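PDB 4V1S: alpha-1,6-mannanase from Bacteroides thetaiotaomicron, which probably hydrolyses alpha-1,6-mannosidic linkages in mannans as a glycoside hydrolase of family GH76. Local coordinates for residues S297-L309 with V334-I346. Numbering follows the deposited sequence.
Sequences SEAKWYNSINGAL and VWLTKAFHAINFI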
ATOM      1  N   SER A 297       9.734  -0.156  14.419  1.00 13.79           N
ATOM      2  CA  SER A 297       8.698   0.665  13.818  1.00 12.57           C
ATOM      3  C   SER A 297       7.610   1.010  14.850  1.00 12.95           C
ATOM      4  O   SER A 297       7.170   2.163  14.930  1.00 12.85           O
ATOM      5  CB  SER A 297       8.040  -0.061  12.639  1.00 12.04           C
ATOM      6  OG  SER A 297       8.990  -0.304  11.577  1.00 13.07           O
ATOM      7  N   GLU A 298       7.214   0.041  15.666  1.00 17.21           N
ATOM      8  CA  GLU A 298       6.288   0.338  16.770  1.00 17.27           C
ATOM      9  C   GLU A 298       6.896   1.371  17.733  1.00 15.38           C
ATOM     10  O   GLU A 298       6.254   2.343  18.111  1.00 14.95           O
ATOM     11  CB  GLU A 298       5.939  -0.933  17.548  1.00 16.65           C
ATOM     12  CG  GLU A 298       5.173  -1.965  16.760  1.00 18.19           C
ATOM     13  CD  GLU A 298       4.784  -3.160  17.584  1.00 20.88           C
ATOM     14  OE1 GLU A 298       4.792  -3.056  18.833  1.00 24.01           O
ATOM     15  OE2 GLU A 298       4.443  -4.203  16.995  1.00 17.01           O
ATOM     16  N   ALA A 299       8.156   1.165  18.130  1.00 14.33           N
ATOM     17  CA  ALA A 299       8.789   2.081  19.065  1.00 14.97           C
ATOM     18  C   ALA A 299       8.830   3.483  18.492  1.00 12.56           C
ATOM     19  O   ALA A 299       8.626   4.446  19.210  1.00 15.37           O
ATOM     20  CB  ALA A 299      10.182   1.615  19.411  1.00 14.95           C
ATOM     21  N   LYS A 300       9.115   3.607  17.189  1.00 14.33           N
ATOM     22  CA  LYS A 300       9.262   4.942  16.609  1.00 13.94           C
ATOM     23  C   LYS A 300       7.904   5.644  16.396  1.00 13.02           C
ATOM     24  O   LYS A 300       7.757   6.825  16.692  1.00 15.70           O
ATOM     25  CB  LYS A 300      10.020   4.889  15.296  1.00 14.85           C
ATOM     26  CG  LYS A 300      10.209   6.244  14.653  1.00 15.74           C
ATOM     27  CD  LYS A 300      11.188   6.206  13.492  1.00 18.70           C
ATOM     28  CE  LYS A 300      11.301   7.560  12.820  1.00 18.60           C
ATOM     29  NZ  LYS A 300      12.105   8.516  13.625  1.00 19.44           N
ATOM     30  N   TRP A 301       6.936   4.904  15.864  1.00 12.96           N
ATOM     31  CA  TRP A 301       5.722   5.499  15.320  1.00 14.65           C
ATOM     32  C   TRP A 301       4.429   5.211  16.058  1.00 14.65           C
ATOM     33  O   TRP A 301       3.465   5.938  15.853  1.00 16.00           O
ATOM     34  CB  TRP A 301       5.531   5.123  13.849  1.00 13.59           C
ATOM     35  CG  TRP A 301       6.558   5.709  12.903  1.00 13.62           C
ATOM     36  CD1 TRP A 301       6.698   7.017  12.569  1.00 15.59           C
ATOM     37  CD2 TRP A 301       7.551   4.989  12.135  1.00 14.40           C
ATOM     38  NE1 TRP A 301       7.719   7.177  11.647  1.00 14.82           N
ATOM     39  CE2 TRP A 301       8.261   5.949  11.372  1.00 13.20           C
ATOM     40  CE3 TRP A 301       7.916   3.639  12.029  1.00 14.06           C
ATOM     41  CZ2 TRP A 301       9.315   5.607  10.528  1.00 14.62           C
ATOM     42  CZ3 TRP A 301       8.984   3.302  11.188  1.00 13.78           C
ATOM     43  CH2 TRP A 301       9.664   4.286  10.454  1.00 15.07           C
ATOM     44  N   TYR A 302       4.401   4.193  16.910  1.00 14.20           N
ATOM     45  CA  TYR A 302       3.138   3.773  17.503  1.00 17.71           C
ATOM     46  C   TYR A 302       3.030   4.146  18.958  1.00 14.71           C
ATOM     47  O   TYR A 302       3.875   3.757  19.754  1.00 13.06           O
ATOM     48  CB  TYR A 302       2.964   2.273  17.355  1.00 15.79           C
ATOM     49  CG  TYR A 302       1.631   1.734  17.861  1.00 13.56           C
ATOM     50  CD1 TYR A 302       0.402   2.321  17.460  1.00 14.79           C
ATOM     51  CD2 TYR A 302       1.586   0.655  18.695  1.00 14.22           C
ATOM     52  CE1 TYR A 302      -0.802   1.802  17.879  1.00 17.84           C
ATOM     53  CE2 TYR A 302       0.371   0.094  19.102  1.00 17.19           C
ATOM     54  CZ  TYR A 302      -0.816   0.669  18.716  1.00 17.83           C
ATOM     55  OH  TYR A 302      -2.043   0.177  19.167  1.00 19.77           O
ATOM     56  N   ASN A 303       1.981   4.882  19.306  1.00 13.96           N
ATOM     57  CA  ASN A 303       1.634   5.101  20.723  1.00 14.00           C
ATOM     58  C   ASN A 303       0.627   4.001  21.054  1.00 15.45           C
ATOM     59  O   ASN A 303      -0.548   4.080  20.673  1.00 15.57           O
ATOM     60  CB  ASN A 303       1.053   6.483  20.910  1.00 15.11           C
ATOM     61  CG  ASN A 303       0.551   6.745  22.328  1.00 15.25           C
ATOM     62  OD1 ASN A 303       0.248   5.832  23.080  1.00 15.67           O
ATOM     63  ND2 ASN A 303       0.451   8.023  22.679  1.00 14.87           N
ATOM     64  N   SER A 304       1.067   2.985  21.792  1.00 16.63           N
ATOM     65  CA  SER A 304       0.207   1.849  22.079  1.00 16.69           C
ATOM     66  C   SER A 304      -0.877   2.155  23.118  1.00 17.70           C
ATOM     67  O   SER A 304      -1.823   1.373  23.316  1.00 18.45           O
ATOM     68  CB  SER A 304       1.032   0.671  22.525  1.00 17.94           C
ATOM     69  OG  SER A 304       1.406   0.774  23.856  1.00 17.59           O
ATOM     70  N   ILE A 305      -0.729   3.280  23.786  1.00 16.78           N
ATOM     71  CA  ILE A 305      -1.638   3.623  24.848  1.00 20.11           C
ATOM     72  C   ILE A 305      -2.926   4.140  24.209  1.00 18.02           C
ATOM     73  O   ILE A 305      -4.024   3.646  24.506  1.00 19.75           O
ATOM     74  CB  ILE A 305      -1.047   4.674  25.815  1.00 19.39           C
ATOM     75  CG1 ILE A 305       0.354   4.265  26.330  1.00 19.19           C
ATOM     76  CG2 ILE A 305      -1.991   4.860  26.990  1.00 21.29           C
ATOM     77  CD1 ILE A 305       0.450   2.871  26.922  1.00 21.28           C
ATOM     78  N   ASN A 306      -2.795   5.114  23.307  1.00 16.75           N
ATOM     79  CA  ASN A 306      -4.000   5.628  22.651  1.00 14.95           C
ATOM     80  C   ASN A 306      -4.296   5.063  21.279  1.00 15.57           C
ATOM     81  O   ASN A 306      -5.436   5.223  20.762  1.00 19.34           O
ATOM     82  CB  ASN A 306      -4.033   7.166  22.600  1.00 18.56           C
ATOM     83  CG  ASN A 306      -2.989   7.772  21.680  1.00 16.70           C
ATOM     84  OD1 ASN A 306      -2.157   7.087  21.112  1.00 17.28           O
ATOM     85  ND2 ASN A 306      -3.037   9.074  21.539  1.00 19.85           N
ATOM     86  N   GLY A 307      -3.302   4.420  20.685  1.00 15.77           N
ATOM     87  CA  GLY A 307      -3.483   3.850  19.335  1.00 17.71           C
ATOM     88  C   GLY A 307      -2.987   4.702  18.170  1.00 17.29           C
ATOM     89  O   GLY A 307      -3.092   4.294  17.057  1.00 16.24           O
ATOM     90  N   ALA A 308      -2.454   5.883  18.442  1.00 16.11           N
ATOM     91  CA  ALA A 308      -2.024   6.823  17.413  1.00 15.51           C
ATOM     92  C   ALA A 308      -0.769   6.376  16.694  1.00 14.74           C
ATOM     93  O   ALA A 308       0.168   5.808  17.298  1.00 15.99           O
ATOM     94  CB  ALA A 308      -1.756   8.207  18.013  1.00 14.38           C
ATOM     95  N   LEU A 309      -0.757   6.636  15.394  1.00 14.62           N
ATOM     96  CA  LEU A 309       0.402   6.355  14.544  1.00 13.37           C
ATOM     97  C   LEU A 309       0.962   7.665  13.989  1.00 12.65           C
ATOM     98  O   LEU A 309       0.288   8.390  13.265  1.00 15.17           O
ATOM     99  CB  LEU A 309       0.023   5.401  13.412  1.00 13.63           C
ATOM    100  CG  LEU A 309      -0.094   3.936  13.840  1.00 16.52           C
ATOM    101  CD1 LEU A 309      -0.984   3.140  12.898  1.00 17.84           C
ATOM    102  CD2 LEU A 309       1.300   3.292  13.947  1.00 15.18           C
ATOM    103  N   VAL A 334      -2.335 -10.806  20.072  1.00 21.01           N
ATOM    104  CA  VAL A 334      -1.735  -9.512  20.425  1.00 21.68           C
ATOM    105  C   VAL A 334      -1.610  -8.602  19.193  1.00 21.41           C
ATOM    106  O   VAL A 334      -1.783  -7.381  19.279  1.00 20.43           O
ATOM    107  CB  VAL A 334      -0.345  -9.662  21.094  1.00 21.19           C
ATOM    108  CG1 VAL A 334       0.736 -10.099  20.101  1.00 31.94           C
ATOM    109  CG2 VAL A 334       0.076  -8.337  21.731  1.00 25.80           C
ATOM    110  N   TRP A 335      -1.295  -9.196  18.050  1.00 20.01           N
ATOM    111  CA  TRP A 335      -1.127  -8.413  16.820  1.00 17.49           C
ATOM    112  C   TRP A 335      -2.462  -7.795  16.386  1.00 17.28           C
ATOM    113  O   TRP A 335      -2.493  -6.671  15.941  1.00 17.62           O
ATOM    114  CB  TRP A 335      -0.598  -9.285  15.689  1.00 16.64           C
ATOM    115  CG  TRP A 335       0.726  -9.918  15.964  1.00 14.84           C
ATOM    116  CD1 TRP A 335       0.980 -11.244  16.007  1.00 17.37           C
ATOM    117  CD2 TRP A 335       1.975  -9.253  16.211  1.00 17.64           C
ATOM    118  NE1 TRP A 335       2.309 -11.469  16.293  1.00 18.96           N
ATOM    119  CE2 TRP A 335       2.948 -10.260  16.403  1.00 18.70           C
ATOM    120  CE3 TRP A 335       2.372  -7.908  16.287  1.00 19.77           C
ATOM    121  CZ2 TRP A 335       4.293  -9.970  16.644  1.00 20.88           C
ATOM    122  CZ3 TRP A 335       3.700  -7.622  16.533  1.00 22.55           C
ATOM    123  CH2 TRP A 335       4.645  -8.650  16.726  1.00 22.08           C
ATOM    124  N   LEU A 336      -3.558  -8.520  16.573  1.00 18.58           N
ATOM    125  CA  LEU A 336      -4.898  -7.980  16.250  1.00 19.46           C
ATOM    126  C   LEU A 336      -5.299  -6.927  17.272  1.00 19.87           C
ATOM    127  O   LEU A 336      -5.885  -5.928  16.925  1.00 21.86           O
ATOM    128  CB  LEU A 336      -5.920  -9.090  16.177  1.00 18.84           C
ATOM    129  CG  LEU A 336      -5.605 -10.139  15.133  1.00 19.98           C
ATOM    130  CD1 LEU A 336      -6.767 -11.095  15.055  1.00 18.87           C
ATOM    131  CD2 LEU A 336      -5.258  -9.487  13.790  1.00 20.50           C
ATOM    132  N   THR A 337      -4.939  -7.122  18.531  1.00 19.06           N
ATOM    133  CA  THR A 337      -5.179  -6.101  19.516  1.00 20.46           C
ATOM    134  C   THR A 337      -4.597  -4.758  19.124  1.00 17.81           C
ATOM    135  O   THR A 337      -5.245  -3.719  19.275  1.00 21.27           O
ATOM    136  CB  THR A 337      -4.651  -6.538  20.901  1.00 24.84           C
ATOM    137  OG1 THR A 337      -5.350  -7.718  21.301  1.00 29.12           O
ATOM    138  CG2 THR A 337      -4.874  -5.456  21.938  1.00 30.20           C
ATOM    139  N   LYS A 338      -3.366  -4.776  18.643  1.00 16.20           N
ATOM    140  CA  LYS A 338      -2.717  -3.567  18.202  1.00 16.80           C
ATOM    141  C   LYS A 338      -3.494  -2.989  17.006  1.00 15.00           C
ATOM    142  O   LYS A 338      -3.789  -1.808  16.960  1.00 15.17           O
ATOM    143  CB  LYS A 338      -1.249  -3.879  17.833  1.00 17.03           C
ATOM    144  CG  LYS A 338      -0.382  -4.245  19.043  1.00 18.20           C
ATOM    145  CD  LYS A 338       1.035  -4.659  18.663  1.00 22.71           C
ATOM    146  CE  LYS A 338       1.884  -4.870  19.897  1.00 25.76           C
ATOM    147  NZ  LYS A 338       3.205  -5.408  19.513  1.00 25.39           N
ATOM    148  N   ALA A 339      -3.798  -3.831  16.029  1.00 12.71           N
ATOM    149  CA  ALA A 339      -4.434  -3.357  14.819  1.00 14.44           C
ATOM    150  C   ALA A 339      -5.787  -2.709  15.139  1.00 13.86           C
ATOM    151  O   ALA A 339      -6.093  -1.615  14.677  1.00 16.77           O
ATOM    152  CB  ALA A 339      -4.568  -4.493  13.826  1.00 16.26           C
ATOM    153  N   PHE A 340      -6.597  -3.386  15.918  1.00 13.43           N
ATOM    154  CA  PHE A 340      -7.905  -2.846  16.248  1.00 14.83           C
ATOM    155  C   PHE A 340      -7.807  -1.570  17.073  1.00 14.67           C
ATOM    156  O   PHE A 340      -8.584  -0.647  16.883  1.00 18.29           O
ATOM    157  CB  PHE A 340      -8.763  -3.854  16.977  1.00 18.30           C
ATOM    158  CG  PHE A 340      -9.215  -5.012  16.128  1.00 18.72           C
ATOM    159  CD1 PHE A 340      -9.955  -4.801  14.996  1.00 23.08           C
ATOM    160  CD2 PHE A 340      -8.942  -6.319  16.510  1.00 24.15           C
ATOM    161  CE1 PHE A 340     -10.402  -5.861  14.238  1.00 22.63           C
ATOM    162  CE2 PHE A 340      -9.378  -7.370  15.756  1.00 26.74           C
ATOM    163  CZ  PHE A 340     -10.098  -7.140  14.607  1.00 26.54           C
ATOM    164  N   HIS A 341      -6.849  -1.518  17.991  1.00 17.16           N
ATOM    165  CA  HIS A 341      -6.660  -0.278  18.786  1.00 17.31           C
ATOM    166  C   HIS A 341      -6.307   0.928  17.875  1.00 15.63           C
ATOM    167  O   HIS A 341      -6.843   2.021  18.034  1.00 14.22           O
ATOM    168  CB  HIS A 341      -5.575  -0.507  19.827  1.00 19.09           C
ATOM    169  CG  HIS A 341      -5.563   0.498  20.927  1.00 19.66           C
ATOM    170  ND1 HIS A 341      -6.682   0.799  21.671  1.00 24.43           N
ATOM    171  CD2 HIS A 341      -4.553   1.226  21.452  1.00 22.06           C
ATOM    172  CE1 HIS A 341      -6.369   1.699  22.583  1.00 26.18           C
ATOM    173  NE2 HIS A 341      -5.083   1.971  22.474  1.00 25.77           N
ATOM    174  N   ALA A 342      -5.423   0.700  16.886  1.00 13.86           N
ATOM    175  CA  ALA A 342      -4.988   1.769  15.987  1.00 13.36           C
ATOM    176  C   ALA A 342      -6.179   2.194  15.098  1.00 14.31           C
ATOM    177  O   ALA A 342      -6.421   3.381  14.885  1.00 14.13           O
ATOM    178  CB  ALA A 342      -3.798   1.341  15.164  1.00 13.18           C
ATOM    179  N   ILE A 343      -6.926   1.207  14.624  1.00 13.96           N
ATOM    180  CA  ILE A 343      -8.095   1.482  13.755  1.00 13.86           C
ATOM    181  C   ILE A 343      -9.205   2.193  14.553  1.00 13.77           C
ATOM    182  O   ILE A 343      -9.862   3.121  14.041  1.00 16.00           O
ATOM    183  CB  ILE A 343      -8.546   0.204  13.010  1.00 15.87           C
ATOM    184  CG1 ILE A 343      -7.413  -0.233  12.057  1.00 14.30           C
ATOM    185  CG2 ILE A 343      -9.819   0.474  12.235  1.00 16.43           C
ATOM    186  CD1 ILE A 343      -7.590  -1.603  11.465  1.00 14.74           C
ATOM    187  N   ASN A 344      -9.402   1.808  15.810  1.00 15.77           N
ATOM    188  CA  ASN A 344     -10.373   2.499  16.669  1.00 15.79           C
ATOM    189  C   ASN A 344     -10.017   3.954  16.830  1.00 15.80           C
ATOM    190  O   ASN A 344     -10.880   4.806  16.803  1.00 18.42           O
ATOM    191  CB  ASN A 344     -10.479   1.798  18.034  1.00 15.12           C
ATOM    192  CG  ASN A 344     -11.139   0.408  17.946  1.00 18.90           C
ATOM    193  OD1 ASN A 344     -11.748   0.040  16.952  1.00 19.77           O
ATOM    194  ND2 ASN A 344     -11.002  -0.358  18.997  1.00 19.75           N
ATOM    195  N   PHE A 345      -8.721   4.231  16.998  1.00 15.37           N
ATOM    196  CA  PHE A 345      -8.247   5.598  17.103  1.00 16.35           C
ATOM    197  C   PHE A 345      -8.557   6.411  15.848  1.00 15.38           C
ATOM    198  O   PHE A 345      -8.979   7.550  15.927  1.00 17.99           O
ATOM    199  CB  PHE A 345      -6.742   5.615  17.407  1.00 15.29           C
ATOM    200  CG  PHE A 345      -6.162   7.002  17.520  1.00 15.34           C
ATOM    201  CD1 PHE A 345      -6.216   7.687  18.684  1.00 16.78           C
ATOM    202  CD2 PHE A 345      -5.536   7.591  16.413  1.00 14.95           C
ATOM    203  CE1 PHE A 345      -5.655   8.955  18.796  1.00 16.92           C
ATOM    204  CE2 PHE A 345      -4.999   8.864  16.495  1.00 15.31           C
ATOM    205  CZ  PHE A 345      -5.052   9.538  17.707  1.00 16.11           C
ATOM    206  N   ILE A 346      -8.319   5.840  14.678  1.00 14.69           N
ATOM    207  CA  ILE A 346      -8.671   6.520  13.445  1.00 13.48           C
ATOM    208  C   ILE A 346     -10.136   6.963  13.465  1.00 16.15           C
ATOM    209  O   ILE A 346     -10.445   8.114  13.203  1.00 16.92           O
ATOM    210  CB  ILE A 346      -8.385   5.618  12.219  1.00 15.77           C
ATOM    211  CG1 ILE A 346      -6.875   5.338  12.105  1.00 17.77           C
ATOM    212  CG2 ILE A 346      -8.877   6.299  10.940  1.00 17.49           C
ATOM    213  CD1 ILE A 346      -6.586   4.207  11.148  1.00 18.33           C
TER
HETATM  214  O   HOH W   1      -7.704   3.550  20.176  1.00 22.56           O
HETATM  215  O   HOH W   2      -3.701   5.109  14.397  1.00 17.91           O
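Lys338 and Glu298 form a salt bridge between helix 334-350 and the last turns of helix 284-301: NZ meets the syn lone pair of Glu298 OE1 at 2.9 Å and makes a weak bond to OE2. The lysine chain, extended beyond CG, reaches across to helix 284-301. Glu298 OE2 also lies in the plane of the Trp335 indole, 3.5 Å from its CZ3 edge, and accepts a hydrogen bond from Trp323. One turn on from Lys338, His341 NE2 donates to Ile305 O (2.8 Å, 162° at the hydrogen); the oxygen lies in the imidazole plane, but the donor sits well above the carbonyl plane. With CG anti to the backbone N (chi1 -163°), the imidazole swings out to the loop. That loop belongs to the connection from helix 284-301 to helix 313-330 in the (alpha/alpha)6 barrel expected of GH76; Asn303 OD1 accepts from Ile305 N (an Asx turn) and from Asn306 N (an Asx motif), and Gly307 and Ala308 opposite Asn303 make a G1 beta bulge. Gly307 O receives a CA-H...O contact from Ala342 CA (3.3 Å), and a CB on Gly307 would collide with His341 O. Ala308 CB rests over one face of Phe345, 3.9 Å from the ring centroid. A serine in place of Phe345 would probably leave that methyl without its aromatic partner and open a gap beside Asn306 and Ala308.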